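Local coordinates for protein flower-specific defensin (Nicotiana alata, PDB 4CQK) that defends the plant against fungi, retards the growth of insect pests and binds the headgroup of a phosphoinositide lipid, at residues T5-F10 against R39-T44. Numbering follows the deposited sequence.
With PIO ([(2R)-2-octanoyloxy-3-[oxidanyl-[(1R,2R,3S,4R,5R,6S)-2,3,6-tris(oxidanyl)-4,5-diphosphonooxy-cyclohexyl]oxy-phosphoryl]oxy-propyl] octanoate), chain O; SO4 (sulfate ion), chain U.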
# COMPACT_ATOMS: atom_id res chain seq x y z
N THR A 5 -1.78 2.64 2.46
CA THR A 5 -2.55 1.89 3.44
C THR A 5 -3.92 2.54 3.61
O THR A 5 -4.16 3.62 3.08
CB THR A 5 -1.83 1.82 4.82
OG1 THR A 5 -2.46 0.81 5.63
CG2 THR A 5 -1.93 3.14 5.55
N GLU A 6 -4.82 1.91 4.34
CA GLU A 6 -6.15 2.50 4.54
C GLU A 6 -6.18 3.39 5.80
O GLU A 6 -5.70 2.99 6.85
CB GLU A 6 -7.20 1.40 4.68
CG GLU A 6 -8.64 1.95 4.76
CD GLU A 6 -9.70 0.84 4.77
OE1 GLU A 6 -9.33 -0.33 4.96
OE2 GLU A 6 -10.88 1.17 4.59
N SER A 7 -6.77 4.57 5.65
CA SER A 7 -6.93 5.52 6.75
C SER A 7 -7.60 4.88 7.98
O SER A 7 -8.64 4.23 7.86
CB SER A 7 -7.82 6.68 6.29
OG SER A 7 -8.09 7.56 7.36
N ASN A 8 -7.06 5.16 9.16
CA ASN A 8 -7.70 4.70 10.39
C ASN A 8 -8.84 5.60 10.84
O ASN A 8 -9.73 5.15 11.55
CB ASN A 8 -6.68 4.59 11.53
CG ASN A 8 -5.80 3.37 11.42
OD1 ASN A 8 -6.14 2.41 10.72
ND2 ASN A 8 -4.65 3.39 12.10
N THR A 9 -8.79 6.88 10.43
CA THR A 9 -9.67 7.88 11.03
C THR A 9 -10.74 8.42 10.09
O THR A 9 -11.74 8.96 10.55
CB THR A 9 -8.86 9.08 11.61
OG1 THR A 9 -8.27 9.85 10.55
CG2 THR A 9 -7.82 8.57 12.59
N PHE A 10 -10.54 8.29 8.77
CA PHE A 10 -11.50 8.90 7.85
C PHE A 10 -12.88 8.27 8.01
O PHE A 10 -13.02 7.06 7.90
CB PHE A 10 -11.07 8.73 6.38
CG PHE A 10 -12.02 9.33 5.41
CD1 PHE A 10 -12.02 10.70 5.20
CD2 PHE A 10 -12.91 8.54 4.70
CE1 PHE A 10 -12.91 11.29 4.29
CE2 PHE A 10 -13.79 9.12 3.79
CZ PHE A 10 -13.79 10.49 3.59
N ARG A 39 -14.28 2.73 -2.52
CA ARG A 39 -14.46 4.06 -1.93
C ARG A 39 -13.93 4.11 -0.49
O ARG A 39 -14.50 4.81 0.38
CB ARG A 39 -15.94 4.49 -1.95
CG ARG A 39 -16.64 4.37 -3.30
CD ARG A 39 -15.79 4.86 -4.49
NE ARG A 39 -15.43 6.28 -4.37
CZ ARG A 39 -14.73 6.95 -5.28
NH1 ARG A 39 -14.29 6.33 -6.38
NH2 ARG A 39 -14.47 8.24 -5.10
N ARG A 40 -12.83 3.40 -0.24
CA ARG A 40 -12.05 3.57 0.98
C ARG A 40 -11.26 4.84 0.88
O ARG A 40 -11.07 5.37 -0.22
CB ARG A 40 -11.08 2.40 1.12
CG ARG A 40 -11.81 1.05 1.22
CD ARG A 40 -10.81 -0.09 1.08
NE ARG A 40 -10.29 -0.17 -0.29
CZ ARG A 40 -9.29 -0.96 -0.66
NH1 ARG A 40 -8.70 -1.71 0.27
NH2 ARG A 40 -8.85 -0.98 -1.93
N CYS A 41 -10.79 5.35 2.02
CA CYS A 41 -9.80 6.43 2.02
C CYS A 41 -8.42 5.79 2.14
O CYS A 41 -8.14 5.15 3.15
CB CYS A 41 -10.07 7.40 3.18
SG CYS A 41 -8.80 8.68 3.39
N LEU A 42 -7.59 5.92 1.11
CA LEU A 42 -6.24 5.34 1.12
C LEU A 42 -5.22 6.45 1.34
O LEU A 42 -5.27 7.50 0.69
CB LEU A 42 -5.93 4.67 -0.22
CG LEU A 42 -6.97 3.62 -0.66
CD1 LEU A 42 -6.59 3.01 -2.02
CD2 LEU A 42 -7.08 2.58 0.39
N CYS A 43 -4.28 6.23 2.27
CA CYS A 43 -3.23 7.21 2.55
C CYS A 43 -1.92 6.77 1.91
O CYS A 43 -1.67 5.57 1.78
CB CYS A 43 -2.99 7.26 4.07
SG CYS A 43 -4.47 7.74 5.03
N THR A 44 -1.07 7.74 1.53
CA THR A 44 0.17 7.39 0.85
C THR A 44 1.30 8.23 1.40
O THR A 44 1.08 9.35 1.85
CB THR A 44 0.08 7.61 -0.67
OG1 THR A 44 -0.40 8.94 -0.93
CG2 THR A 44 -0.87 6.61 -1.31
C1 PIO O . -7.91 0.02 -5.81
O1 PIO O . -8.95 -0.02 -4.85
P1 PIO O . -10.43 -0.42 -5.29
C2 PIO O . -7.06 -1.25 -5.72
O2 PIO O . -6.54 -1.34 -4.40
C3 PIO O . -5.91 -1.16 -6.71
O3 PIO O . -5.17 -2.40 -6.74
C4 PIO O . -5.02 0.01 -6.36
O4 PIO O . -3.95 0.19 -7.30
P4 PIO O . -2.49 -0.42 -6.99
C5 PIO O . -5.84 1.31 -6.37
O5 PIO O . -4.98 2.31 -5.83
P5 PIO O . -4.86 3.77 -6.47
C6 PIO O . -7.07 1.25 -5.49
O6 PIO O . -7.86 2.41 -5.77
O11 PIO O . -10.74 0.08 -6.67
O12 PIO O . -11.34 -0.10 -4.14
O13 PIO O . -10.29 -2.04 -5.34
C1A PIO O . -11.99 -6.51 -4.75
O1A PIO O . -11.35 -7.24 -5.49
C1B PIO O . -10.04 -6.06 -7.62
O1B PIO O . -8.87 -6.15 -7.33
C1C PIO O . -11.08 -2.83 -4.44
C2A PIO O . -13.42 -6.82 -4.39
C2B PIO O . -10.76 -7.14 -8.40
C2C PIO O . -11.35 -4.17 -5.11
O2C PIO O . -11.35 -5.30 -4.24
C3A PIO O . -14.31 -5.86 -5.16
C3B PIO O . -11.25 -6.61 -9.73
C3C PIO O . -10.15 -4.33 -5.98
O3C PIO O . -10.70 -4.89 -7.15
O41 PIO O . -2.08 0.12 -5.65
O42 PIO O . -1.64 -0.01 -8.14
O43 PIO O . -2.74 -1.92 -7.00
C4A PIO O . -14.77 -6.55 -6.44
C4B PIO O . -11.88 -7.75 -10.53
O51 PIO O . -6.22 4.42 -6.28
O52 PIO O . -4.57 3.64 -7.93
O53 PIO O . -3.82 4.47 -5.64
C5A PIO O . -14.89 -5.57 -7.60
C5B PIO O . -10.83 -8.79 -10.89
C6A PIO O . -15.50 -6.25 -8.83
C6B PIO O . -11.44 -10.08 -11.42
C7A PIO O . -15.85 -7.71 -8.56
C7B PIO O . -12.18 -9.82 -12.73
C8A PIO O . -17.27 -8.02 -8.99
C8B PIO O . -11.57 -10.62 -13.86
S SO4 U . -0.70 2.14 12.59
O1 SO4 U . -0.38 1.61 11.28
O2 SO4 U . -2.09 1.83 12.91
O3 SO4 U . 0.18 1.55 13.59
O4 SO4 U . -0.51 3.59 12.60
O HOH W 1 -11.56 3.81 4.42
O HOH W 2 -9.27 -2.27 3.04
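Thr5 and Cys43 form a hydrogen-bonded antiparallel pair, Thr5 N giving to Cys43 O and Cys43 N to Thr5 O at 2.7 Å, and a third bond, from Ser7 N to Cys41 O at 2.9 Å, carries the pairing past the non-hydrogen-bonded pair Glu6–Leu42. Where the chain leaves strand 3-6, Ser7 gathers with the two cysteine sulfurs. It is small enough to lie against both half-cystines, its CB 3.7 Å from Cys41 SG and equally far from Cys43 SG. With OG anti to its own nitrogen (chi1 175°), Ser7 accepts from Phe10 N in an ST motif, while the same hydroxyl is hydrogen-bonded to Glu27. This turn delivers Phe10, whose ring meets Cys41 obliquely: CD2 is 3.4 Å from Cys41 CB, and SG sits 4.4 Å from the ring centroid in a sulfur-aromatic contact. The flat apolar ring suits the place because it covers Cys41 CB and SG while also packing on helix 17-26.

On the face of Glu6 and Leu42, the exposed, extended Glu6 crosses the Arg40 chain at about a right angle, its OE2 3.5 Å from Arg40 CG. Glu6 OE1 and Arg40 NH1, 4.9 Å apart, are not in contact but are joined by a water. A second water links OE2 to the backbone Cys41 N. Leu42 CD2 lies over one guanidinium face. Arg40, bent at chi3 (-70°), reaches the phosphoinositide through NH2, with a weak bond to O1 of one lipid and a salt bridge to a second, a natural role for arginine among phosphates.

Strand 41-45 is the centre of the three-stranded sheet, between 3-6 and 31-34. Cys41 and Cys43 tie it to Cys20 and Cys24 of helix 17-26, the cysteine-stabilised alpha-beta motif of plant defensins, and Phe10 packs on Pro19 and Ala23 of that helix.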